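PDB 1H2B: alcohol dehydrogenase from Aeropyrum pernix, which probably oxidises alcohols with NAD+ as a zinc-dependent alcohol dehydrogenase of a hyperthermophilic archaeon. Local coordinates for residues V329-V342 against R345-P359. Residues are numbered along the deposited sequence; the frame is centred on the assembly and turned at random.
With NAJ (nicotinamide-adenine-dinucleotide (acidic form)), chain I.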
loop_
_atom_site.group_PDB
_atom_site.type_symbol
_atom_site.label_atom_id
_atom_site.label_comp_id
_atom_site.label_asym_id
_atom_site.label_seq_id
_atom_site.Cartn_x
_atom_site.Cartn_y
_atom_site.Cartn_z
ATOM N N VAL B 329 -0.715 20.256 22.610
ATOM C CA VAL B 329 0.602 20.849 22.465
ATOM C C VAL B 329 0.980 21.513 23.771
ATOM O O VAL B 329 0.154 22.159 24.407
ATOM C CB VAL B 329 0.655 21.880 21.294
ATOM C CG1 VAL B 329 2.079 22.280 20.985
ATOM C CG2 VAL B 329 0.040 21.264 20.013
ATOM N N GLU B 330 2.220 21.296 24.176
ATOM C CA GLU B 330 2.851 22.005 25.273
ATOM C C GLU B 330 3.293 23.386 24.774
ATOM O O GLU B 330 4.197 23.503 23.935
ATOM C CB GLU B 330 4.022 21.153 25.801
ATOM C CG GLU B 330 4.806 21.810 26.926
ATOM C CD GLU B 330 4.026 21.897 28.227
ATOM O OE1 GLU B 330 3.269 20.938 28.549
ATOM O OE2 GLU B 330 4.167 22.939 28.910
ATOM N N VAL B 331 2.617 24.429 25.269
ATOM C CA VAL B 331 2.859 25.768 24.748
ATOM C C VAL B 331 3.449 26.719 25.778
ATOM O O VAL B 331 3.093 26.695 26.949
ATOM C CB VAL B 331 1.597 26.385 24.038
ATOM C CG1 VAL B 331 1.155 25.497 22.864
ATOM C CG2 VAL B 331 0.452 26.553 25.005
ATOM N N ASP B 332 4.346 27.552 25.287
ATOM C CA ASP B 332 4.998 28.620 26.013
ATOM C C ASP B 332 4.556 29.958 25.356
ATOM O O ASP B 332 5.058 30.357 24.305
ATOM C CB ASP B 332 6.498 28.351 25.910
ATOM C CG ASP B 332 7.339 29.383 26.603
ATOM O OD1 ASP B 332 6.879 29.932 27.618
ATOM O OD2 ASP B 332 8.455 29.735 26.160
ATOM N N ILE B 333 3.618 30.661 26.005
ATOM C CA ILE B 333 2.984 31.834 25.395
ATOM C C ILE B 333 3.734 33.102 25.725
ATOM O O ILE B 333 4.046 33.356 26.908
ATOM C CB ILE B 333 1.528 31.973 25.865
ATOM C CG1 ILE B 333 0.723 30.734 25.461
ATOM C CG2 ILE B 333 0.889 33.227 25.267
ATOM C CD1 ILE B 333 -0.611 30.616 26.110
ATOM N N HIS B 334 4.025 33.869 24.689
ATOM C CA HIS B 334 4.712 35.148 24.794
ATOM C C HIS B 334 4.070 36.190 23.902
ATOM O O HIS B 334 3.257 35.873 23.027
ATOM C CB HIS B 334 6.179 34.973 24.454
ATOM C CG HIS B 334 6.885 34.082 25.420
ATOM N ND1 HIS B 334 7.337 34.535 26.645
ATOM C CD2 HIS B 334 7.141 32.756 25.384
ATOM C CE1 HIS B 334 7.875 33.525 27.309
ATOM N NE2 HIS B 334 7.769 32.437 26.565
ATOM N N LYS B 335 4.384 37.462 24.149
ATOM C CA LYS B 335 3.876 38.502 23.275
ATOM C C LYS B 335 4.677 38.596 21.988
ATOM O O LYS B 335 5.869 38.264 21.958
ATOM C CB LYS B 335 3.904 39.883 23.987
ATOM C CG LYS B 335 3.015 39.970 25.227
ATOM C CD LYS B 335 1.537 39.739 24.936
ATOM C CE LYS B 335 0.683 41.000 25.133
ATOM N NZ LYS B 335 -0.796 40.727 24.971
ATOM N N LEU B 336 4.027 39.066 20.917
ATOM C CA LEU B 336 4.713 39.273 19.642
ATOM C C LEU B 336 6.046 40.001 19.815
ATOM O O LEU B 336 7.055 39.636 19.209
ATOM C CB LEU B 336 3.804 40.000 18.616
ATOM C CG LEU B 336 4.444 40.365 17.271
ATOM C CD1 LEU B 336 4.932 39.123 16.502
ATOM C CD2 LEU B 336 3.500 41.169 16.374
ATOM N N ASP B 337 6.074 41.035 20.650
ATOM C CA ASP B 337 7.305 41.812 20.676
ATOM C C ASP B 337 8.438 41.152 21.468
ATOM O O ASP B 337 9.561 41.673 21.492
ATOM C CB ASP B 337 7.064 43.272 21.103
ATOM C CG ASP B 337 6.460 43.393 22.464
ATOM O OD1 ASP B 337 6.707 42.526 23.327
ATOM O OD2 ASP B 337 5.722 44.361 22.774
ATOM N N GLU B 338 8.163 39.971 22.045
ATOM C CA GLU B 338 9.219 39.138 22.629
ATOM C C GLU B 338 9.882 38.204 21.619
ATOM O O GLU B 338 10.701 37.380 21.996
ATOM C CB GLU B 338 8.686 38.292 23.799
ATOM C CG GLU B 338 8.103 39.057 24.984
ATOM C CD GLU B 338 7.475 38.116 25.974
ATOM O OE1 GLU B 338 8.213 37.297 26.589
ATOM O OE2 GLU B 338 6.238 38.162 26.133
ATOM N N ILE B 339 9.538 38.311 20.344
ATOM C CA ILE B 339 10.056 37.378 19.347
ATOM C C ILE B 339 11.554 37.088 19.386
ATOM O O ILE B 339 11.957 35.933 19.338
ATOM C CB ILE B 339 9.575 37.741 17.929
ATOM C CG1 ILE B 339 9.948 36.624 16.949
ATOM C CG2 ILE B 339 10.115 39.102 17.481
ATOM C CD1 ILE B 339 9.018 36.600 15.754
ATOM N N ASN B 340 12.379 38.122 19.499
ATOM C CA ASN B 340 13.815 37.884 19.488
ATOM C C ASN B 340 14.345 37.199 20.724
ATOM O O ASN B 340 15.225 36.330 20.604
ATOM C CB ASN B 340 14.550 39.203 19.221
ATOM C CG ASN B 340 14.374 39.668 17.817
ATOM O OD1 ASN B 340 14.664 38.951 16.854
ATOM N ND2 ASN B 340 13.924 40.906 17.675
ATOM N N ASP B 341 13.809 37.530 21.888
ATOM C CA ASP B 341 14.123 36.774 23.104
ATOM C C ASP B 341 13.700 35.303 22.958
ATOM O O ASP B 341 14.420 34.406 23.362
ATOM C CB ASP B 341 13.458 37.379 24.329
ATOM C CG ASP B 341 13.794 36.625 25.597
ATOM O OD1 ASP B 341 14.995 36.521 25.913
ATOM O OD2 ASP B 341 12.931 36.087 26.332
ATOM N N VAL B 342 12.538 35.065 22.353
ATOM C CA VAL B 342 12.093 33.677 22.180
ATOM C C VAL B 342 13.001 32.891 21.234
ATOM O O VAL B 342 13.323 31.726 21.502
ATOM C CB VAL B 342 10.622 33.623 21.699
ATOM C CG1 VAL B 342 10.221 32.177 21.285
ATOM C CG2 VAL B 342 9.721 34.136 22.783
ATOM N N ARG B 345 16.079 31.919 23.100
ATOM C CA ARG B 345 15.821 30.766 23.970
ATOM C C ARG B 345 15.750 29.480 23.143
ATOM O O ARG B 345 16.314 28.450 23.507
ATOM C CB ARG B 345 14.525 30.951 24.737
ATOM C CG ARG B 345 14.608 32.117 25.773
ATOM C CD ARG B 345 13.357 32.331 26.560
ATOM N NE ARG B 345 12.818 31.066 27.058
ATOM C CZ ARG B 345 11.579 30.634 26.832
ATOM N NH1 ARG B 345 10.711 31.380 26.136
ATOM N NH2 ARG B 345 11.204 29.455 27.308
ATOM N N LEU B 346 15.051 29.566 22.019
ATOM C CA LEU B 346 14.917 28.367 21.164
ATOM C C LEU B 346 16.263 27.866 20.687
ATOM O O LEU B 346 16.512 26.655 20.703
ATOM C CB LEU B 346 13.963 28.625 19.974
ATOM C CG LEU B 346 13.555 27.377 19.158
ATOM C CD1 LEU B 346 12.771 26.368 19.949
ATOM C CD2 LEU B 346 12.689 27.898 17.988
ATOM N N GLU B 347 17.148 28.776 20.262
ATOM C CA GLU B 347 18.481 28.392 19.789
ATOM C C GLU B 347 19.237 27.670 20.908
ATOM O O GLU B 347 20.037 26.758 20.625
ATOM C CB GLU B 347 19.244 29.642 19.324
ATOM C CG GLU B 347 20.699 29.439 18.922
ATOM C CD GLU B 347 20.871 28.599 17.678
ATOM O OE1 GLU B 347 19.915 28.495 16.859
ATOM O OE2 GLU B 347 21.974 28.040 17.509
ATOM N N LYS B 348 18.960 28.066 22.155
ATOM C CA LYS B 348 19.643 27.478 23.335
ATOM C C LYS B 348 18.983 26.240 23.918
ATOM O O LYS B 348 19.474 25.653 24.901
ATOM C CB LYS B 348 19.852 28.519 24.449
ATOM C CG LYS B 348 20.707 29.701 24.022
ATOM C CD LYS B 348 20.654 30.796 25.088
ATOM C CE LYS B 348 21.901 30.774 25.953
ATOM N NZ LYS B 348 21.608 31.090 27.391
ATOM N N GLY B 349 17.871 25.813 23.317
ATOM C CA GLY B 349 17.208 24.618 23.778
ATOM C C GLY B 349 16.405 24.859 25.043
ATOM O O GLY B 349 16.103 23.910 25.769
ATOM N N GLU B 350 16.011 26.115 25.269
ATOM C CA GLU B 350 15.284 26.513 26.475
ATOM C C GLU B 350 13.781 26.694 26.350
ATOM O O GLU B 350 13.151 27.281 27.240
ATOM C CB GLU B 350 15.888 27.793 27.066
ATOM C CG GLU B 350 17.382 27.665 27.310
ATOM C CD GLU B 350 17.995 28.875 27.987
ATOM O OE1 GLU B 350 17.424 29.999 27.914
ATOM O OE2 GLU B 350 19.078 28.681 28.585
ATOM N N VAL B 351 13.190 26.215 25.256
ATOM C CA VAL B 351 11.739 26.246 25.116
ATOM C C VAL B 351 11.224 24.830 25.322
ATOM O O VAL B 351 11.570 23.905 24.567
ATOM C CB VAL B 351 11.311 26.786 23.724
ATOM C CG1 VAL B 351 9.794 26.785 23.587
ATOM C CG2 VAL B 351 11.881 28.219 23.505
ATOM N N LEU B 352 10.420 24.656 26.355
ATOM C CA LEU B 352 9.749 23.390 26.572
ATOM C C LEU B 352 8.494 23.322 25.679
ATOM O O LEU B 352 7.495 24.048 25.889
ATOM C CB LEU B 352 9.373 23.185 28.056
ATOM C CG LEU B 352 8.847 21.774 28.377
ATOM C CD1 LEU B 352 9.981 20.792 28.484
ATOM C CD2 LEU B 352 8.103 21.788 29.709
ATOM N N GLY B 353 8.541 22.429 24.691
ATOM C CA GLY B 353 7.447 22.337 23.716
ATOM C C GLY B 353 7.577 23.415 22.646
ATOM O O GLY B 353 8.611 23.538 22.022
ATOM N N ARG B 354 6.537 24.227 22.498
ATOM C CA ARG B 354 6.434 25.206 21.428
ATOM C C ARG B 354 6.091 26.565 21.976
ATOM O O ARG B 354 5.114 26.703 22.685
ATOM C CB ARG B 354 5.306 24.746 20.497
ATOM C CG ARG B 354 5.204 25.481 19.187
ATOM C CD ARG B 354 6.482 25.498 18.423
ATOM N NE ARG B 354 6.336 25.291 17.001
ATOM C CZ ARG B 354 7.317 24.799 16.253
ATOM N NH1 ARG B 354 8.479 24.433 16.808
ATOM N NH2 ARG B 354 7.128 24.667 14.951
ATOM N N ALA B 355 6.866 27.560 21.561
ATOM C CA ALA B 355 6.548 28.939 21.893
ATOM C C ALA B 355 5.508 29.449 20.908
ATOM O O ALA B 355 5.606 29.197 19.696
ATOM C CB ALA B 355 7.791 29.770 21.857
ATOM N N VAL B 356 4.509 30.181 21.415
ATOM C CA VAL B 356 3.444 30.743 20.548
ATOM C C VAL B 356 3.327 32.224 20.941
ATOM O O VAL B 356 3.297 32.528 22.150
ATOM C CB VAL B 356 2.132 30.035 20.794
ATOM C CG1 VAL B 356 1.011 30.651 19.992
ATOM C CG2 VAL B 356 2.242 28.552 20.395
ATOM N N LEU B 357 3.323 33.103 19.942
ATOM C CA LEU B 357 3.217 34.577 20.136
ATOM C C LEU B 357 1.796 35.040 19.955
ATOM O O LEU B 357 1.096 34.581 19.065
ATOM C CB LEU B 357 4.140 35.362 19.199
ATOM C CG LEU B 357 5.575 34.833 19.203
ATOM C CD1 LEU B 357 6.394 35.704 18.259
ATOM C CD2 LEU B 357 6.212 34.728 20.616
ATOM N N ILE B 358 1.376 35.960 20.826
ATOM C CA ILE B 358 0.029 36.497 20.774
ATOM C C ILE B 358 0.097 38.002 20.692
ATOM O O ILE B 358 1.093 38.605 21.104
ATOM C CB ILE B 358 -0.807 36.035 22.021
ATOM C CG1 ILE B 358 -0.194 36.539 23.344
ATOM C CG2 ILE B 358 -1.003 34.506 22.038
ATOM C CD1 ILE B 358 -1.083 36.234 24.601
ATOM N N PRO B 359 -0.948 38.622 20.154
ATOM C CA PRO B 359 -1.054 40.088 20.205
ATOM C C PRO B 359 -1.192 40.576 21.660
ATOM O O PRO B 359 -1.732 39.851 22.527
ATOM C CB PRO B 359 -2.329 40.364 19.421
ATOM C CG PRO B 359 -3.146 39.094 19.532
ATOM C CD PRO B 359 -2.078 38.009 19.413
ATOM O OXT PRO B 359 -0.720 41.692 21.969
HETATM P PA NAJ I . 13.072 22.501 18.399
HETATM O O1A NAJ I . 14.242 23.430 18.569
HETATM O O2A NAJ I . 11.764 22.790 19.153
HETATM O O5B NAJ I . 13.411 21.015 18.874
HETATM C C5B NAJ I . 14.683 20.400 18.625
HETATM C C4B NAJ I . 14.819 19.370 19.734
HETATM O O4B NAJ I . 15.979 18.573 19.421
HETATM C C3B NAJ I . 14.985 19.979 21.126
HETATM O O3B NAJ I . 14.102 19.370 22.083
HETATM C C2B NAJ I . 16.454 19.657 21.360
HETATM O O2B NAJ I . 16.823 19.587 22.746
HETATM C C1B NAJ I . 16.659 18.316 20.643
HETATM N N9A NAJ I . 18.048 17.994 20.317
HETATM C C8A NAJ I . 19.122 18.830 19.981
HETATM N N7A NAJ I . 20.219 18.068 19.724
HETATM C C5A NAJ I . 19.864 16.762 19.901
HETATM C C6A NAJ I . 20.544 15.575 19.787
HETATM N N6A NAJ I . 21.848 15.506 19.484
HETATM N N1A NAJ I . 19.854 14.405 19.971
HETATM C C2A NAJ I . 18.520 14.385 20.338
HETATM N N3A NAJ I . 17.867 15.561 20.473
HETATM C C4A NAJ I . 18.534 16.727 20.262
HETATM O O3 NAJ I . 12.822 22.399 16.833
HETATM P PN NAJ I . 11.435 22.199 16.030
HETATM O O1N NAJ I . 10.809 23.491 15.775
HETATM O O2N NAJ I . 10.656 21.117 16.664
HETATM O O5D NAJ I . 12.030 21.749 14.608
HETATM C C5D NAJ I . 12.689 20.487 14.530
HETATM C C4D NAJ I . 13.411 20.382 13.196
HETATM O O4D NAJ I . 12.417 20.194 12.173
HETATM C C3D NAJ I . 14.162 21.650 12.792
HETATM O O3D NAJ I . 15.259 21.266 11.942
HETATM C C2D NAJ I . 13.123 22.413 11.959
HETATM O O2D NAJ I . 13.644 23.367 11.077
HETATM C C1D NAJ I . 12.522 21.213 11.207
HETATM N N1N NAJ I . 11.230 21.382 10.543
HETATM C C2N NAJ I . 10.993 20.563 9.479
HETATM C C3N NAJ I . 9.769 20.613 8.834
HETATM C C7N NAJ I . 9.540 19.757 7.631
HETATM O O7N NAJ I . 8.356 19.941 7.022
HETATM N N7N NAJ I . 10.369 18.809 7.183
HETATM C C4N NAJ I . 8.715 21.485 9.263
HETATM C C5N NAJ I . 8.971 22.175 10.482
HETATM C C6N NAJ I . 10.216 22.144 11.080
HETATM O O HOH W 1 5.977 25.002 27.864
HETATM O O HOH W 2 10.855 34.429 26.468
#
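Arg345 reaches from helix 339-347 to Asp332 on strand 331-335 and grips a single carboxylate oxygen with two nitrogens, an end-on salt bridge. Its NH1 lies 2.8 Å from Asp332 OD2, meeting that oxygen nearly head-on, whereas NH2 comes from above the carboxylate plane at 3.0 Å. The oxygen sits in the guanidinium plane, and the two flat groups stand almost perpendicular, 88° apart. A bend at chi3 (46°) brings the guanidinium against Asp332; in the loop after the helix, Glu350 O accepts from NH2 and Val351 CG2 lies over one guanidinium face, offset to its rim. His334 gives the same Asp332 OD2 a weak bond from NE2, while its ND1 donates to Glu338 OE1. With an alanine at Arg345, Asp332 OD2 would probably lose both guanidinium donors and Glu350 O its NH2 partner.

Between helix and strands, Val342 CG1 presses on Ala355 CB at a tight 3.5 Å, and Leu357 CD1 meets Ile339 CD1 at 3.7 Å. Strands 331-335 and 354-358 pair in parallel, completing a beta-alpha-beta unit; the latter strand also pairs with strand 44-52. Lys335 NZ hydrogen-bonds Pro359 O at 2.8 Å and forms a salt bridge with the C-terminal carboxylate, its bond to OXT being weak. On the sheet face of Val331 and Val356, the bent chain of Arg354 brings NH1 to NAJ O1N, a 2.7 Å hydrogen bond, and Glu80 forms a salt bridge with its NE. Asp332 and His334 can bind a further zinc; in this chain, without that metal, the guanidinium of Arg345 probably offsets the carboxylate's negative charge.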